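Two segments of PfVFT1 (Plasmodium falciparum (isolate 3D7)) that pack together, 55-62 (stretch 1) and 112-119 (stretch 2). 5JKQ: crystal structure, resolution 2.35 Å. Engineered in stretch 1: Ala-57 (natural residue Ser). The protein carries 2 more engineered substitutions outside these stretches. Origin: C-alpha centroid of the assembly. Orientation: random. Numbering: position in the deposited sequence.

Stretch 1 55-62: NLADINVK
Stretch 2 112-119: ETISKHIF

The rule of this contact is one aromatic side chain from a helix plugged into the carbonyls of a loop. Stretch 2 is helical from Glu-112 to Ile-118, continuing a helix that begins earlier in the chain, and Phe-119 (phi/psi -110/-152) is the first residue to leave it. Near that end His-117 rises toward stretch 1 with chi1 176° (t) and chi2 51°. The register is set by two CA pairs, Ala-57 CA to His-117 CA at 7.2 Å and Val-61 CA to Ile-118 CA at 5.1 Å; the loop backbone swings out after Ala-57 and comes closest to the helix at Val-61.

Asn-55 enters extended (-85/125), out of reach of the helix, but its O accepts Asp-58 N at 2.9 Å and so starts a turn. Leu-56 (-54/-38) points its CA-to-CB bond toward the helix in the t, p rotamer and is buried. Its CD2 lies 3.7 Å from Thr-113 CG2, one helical turn before His-117, while its CD1 stands 3.5 Å from His-117 CD2. Leu-56 O sits over one face of the imidazole, 2.6 Å from His-117 NE2; despite the short distance the angle is poor, and this is no hydrogen bond. The same oxygen accepts Ile-59 N at 3.2 Å, within the turn.

Ala-57 (-59/-33), an engineered residue where the natural sequence has Ser, turns its CB away and meets the ring through its backbone, Ala-57 O lying 3.6 Å from His-117 CE1. Asp-58 (-80/-29, chi1 m) also points away.

At Ile-59 the backbone opens to -63/133. Its side chain (m, m) starts sideways and its end leads away; the polar link is made by the carbonyl, His-117 NE2 donating to Ile-59 O at 3.0 Å with an N-H...O angle of 158°. This oxygen lies at the ring edge, near its plane, where an N-H can point at it.

Asn-60 (-66/123, chi1 t) faces away and bonds within its own stretch, its OD1 accepting Lys-62 N at 2.9 Å. Between them Val-61 (-113/23, chi1 m) turns back toward the helix. Its CG1 does double duty, 3.2 Å from His-117 CD2, oblique to the ring, and 3.6 Å from CG1 of Ile-118, whose side chain is m, t and sets off sideways. Lys-62 (-85/148; t, t, t, p) then leaves, its CA-to-CB bond pointing away.

For design, the pattern is this: the one hydrogen bond across the contact lies near the ring plane, and Leu-56 and Val-61 pack against the ring.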

# COMPACT_ATOMS: atom_id res chain seq x y z
N ASN A 55 -4.29 15.43 -15.05
CA ASN A 55 -4.32 16.72 -14.37
C ASN A 55 -5.71 16.99 -13.81
O ASN A 55 -6.70 16.94 -14.54
CB ASN A 55 -3.92 17.85 -15.33
CG ASN A 55 -2.51 17.70 -15.84
OD1 ASN A 55 -1.60 17.33 -15.10
ND2 ASN A 55 -2.32 17.99 -17.12
N LEU A 56 -5.77 17.26 -12.51
CA LEU A 56 -7.05 17.46 -11.83
C LEU A 56 -7.89 18.53 -12.51
O LEU A 56 -9.11 18.40 -12.62
CB LEU A 56 -6.81 17.83 -10.36
CG LEU A 56 -8.05 18.00 -9.49
CD1 LEU A 56 -8.84 16.70 -9.40
CD2 LEU A 56 -7.67 18.49 -8.10
N ALA A 57 -7.23 19.58 -12.99
CA ALA A 57 -7.91 20.69 -13.64
C ALA A 57 -8.72 20.26 -14.86
O ALA A 57 -9.77 20.83 -15.16
CB ALA A 57 -6.90 21.76 -14.03
N ASP A 58 -8.22 19.24 -15.57
CA ASP A 58 -8.86 18.79 -16.81
C ASP A 58 -10.07 17.90 -16.57
O ASP A 58 -10.99 17.87 -17.39
CB ASP A 58 -7.85 18.04 -17.68
CG ASP A 58 -6.67 18.89 -18.07
OD1 ASP A 58 -6.79 20.13 -18.04
OD2 ASP A 58 -5.61 18.32 -18.42
N ILE A 59 -10.07 17.17 -15.46
CA ILE A 59 -11.07 16.12 -15.23
C ILE A 59 -12.49 16.68 -15.17
O ILE A 59 -12.76 17.68 -14.49
CB ILE A 59 -10.79 15.34 -13.93
CG1 ILE A 59 -9.36 14.77 -13.93
CG2 ILE A 59 -11.79 14.20 -13.74
CD1 ILE A 59 -9.05 13.85 -15.10
N ASN A 60 -13.39 16.02 -15.89
CA ASN A 60 -14.80 16.35 -15.89
C ASN A 60 -15.42 16.10 -14.52
O ASN A 60 -15.35 14.98 -14.01
CB ASN A 60 -15.53 15.53 -16.97
CG ASN A 60 -17.02 15.77 -16.98
OD1 ASN A 60 -17.50 16.83 -16.60
ND2 ASN A 60 -17.77 14.77 -17.44
N VAL A 61 -16.02 17.13 -13.94
CA VAL A 61 -16.64 17.03 -12.63
C VAL A 61 -18.15 17.20 -12.74
O VAL A 61 -18.83 17.56 -11.77
CB VAL A 61 -16.08 18.08 -11.65
CG1 VAL A 61 -14.61 17.82 -11.40
CG2 VAL A 61 -16.29 19.49 -12.17
N LYS A 62 -18.67 16.93 -13.93
CA LYS A 62 -20.10 17.03 -14.20
C LYS A 62 -20.79 15.73 -13.78
O LYS A 62 -20.18 14.66 -13.85
CB LYS A 62 -20.32 17.34 -15.68
CG LYS A 62 -21.73 17.74 -16.06
CD LYS A 62 -21.72 18.50 -17.38
CE LYS A 62 -23.07 18.47 -18.08
NZ LYS A 62 -24.19 18.88 -17.18
N GLU A 112 -10.26 15.96 0.11
CA GLU A 112 -10.29 17.41 0.30
C GLU A 112 -9.87 18.09 -1.00
O GLU A 112 -10.46 19.08 -1.42
CB GLU A 112 -9.38 17.84 1.45
CG GLU A 112 -9.97 17.60 2.83
CD GLU A 112 -8.96 17.74 3.95
OE1 GLU A 112 -7.82 18.18 3.68
OE2 GLU A 112 -9.30 17.41 5.11
N THR A 113 -8.85 17.52 -1.64
CA THR A 113 -8.35 18.03 -2.91
C THR A 113 -9.39 17.82 -4.01
O THR A 113 -9.62 18.71 -4.84
CB THR A 113 -7.02 17.34 -3.30
OG1 THR A 113 -6.06 17.52 -2.26
CG2 THR A 113 -6.47 17.90 -4.60
N ILE A 114 -10.01 16.65 -4.02
CA ILE A 114 -11.05 16.33 -4.99
C ILE A 114 -12.23 17.28 -4.80
O ILE A 114 -12.80 17.78 -5.77
CB ILE A 114 -11.51 14.86 -4.87
CG1 ILE A 114 -10.41 13.93 -5.37
CG2 ILE A 114 -12.79 14.61 -5.67
CD1 ILE A 114 -10.57 12.49 -4.92
N SER A 115 -12.59 17.53 -3.54
CA SER A 115 -13.71 18.40 -3.23
C SER A 115 -13.49 19.81 -3.76
O SER A 115 -14.43 20.47 -4.20
CB SER A 115 -13.96 18.43 -1.72
OG SER A 115 -14.38 17.17 -1.24
N LYS A 116 -12.25 20.28 -3.72
CA LYS A 116 -11.93 21.63 -4.15
C LYS A 116 -11.95 21.78 -5.67
O LYS A 116 -11.88 22.89 -6.20
CB LYS A 116 -10.56 22.06 -3.61
CG LYS A 116 -10.61 22.52 -2.16
CD LYS A 116 -9.25 23.03 -1.67
CE LYS A 116 -8.28 21.89 -1.41
NZ LYS A 116 -6.97 22.37 -0.89
N HIS A 117 -12.06 20.66 -6.38
CA HIS A 117 -12.15 20.68 -7.84
C HIS A 117 -13.58 20.45 -8.30
O HIS A 117 -14.09 21.18 -9.16
CB HIS A 117 -11.23 19.64 -8.46
CG HIS A 117 -11.35 19.55 -9.95
ND1 HIS A 117 -11.27 20.66 -10.77
CD2 HIS A 117 -11.57 18.50 -10.77
CE1 HIS A 117 -11.43 20.30 -12.02
NE2 HIS A 117 -11.61 18.99 -12.06
N ILE A 118 -14.23 19.43 -7.76
CA ILE A 118 -15.63 19.18 -8.09
C ILE A 118 -16.48 20.32 -7.56
O ILE A 118 -17.32 20.88 -8.27
CB ILE A 118 -16.14 17.85 -7.49
CG1 ILE A 118 -15.32 16.68 -8.05
CG2 ILE A 118 -17.63 17.67 -7.81
CD1 ILE A 118 -15.74 15.30 -7.54
N PHE A 119 -16.25 20.66 -6.29
CA PHE A 119 -16.92 21.77 -5.64
C PHE A 119 -15.90 22.88 -5.41
O PHE A 119 -14.93 22.99 -6.16
CB PHE A 119 -17.57 21.30 -4.33
CG PHE A 119 -18.64 20.28 -4.54
CD1 PHE A 119 -19.90 20.66 -4.96
CD2 PHE A 119 -18.40 18.93 -4.32
CE1 PHE A 119 -20.90 19.73 -5.16
CE2 PHE A 119 -19.39 17.99 -4.51
CZ PHE A 119 -20.65 18.39 -4.93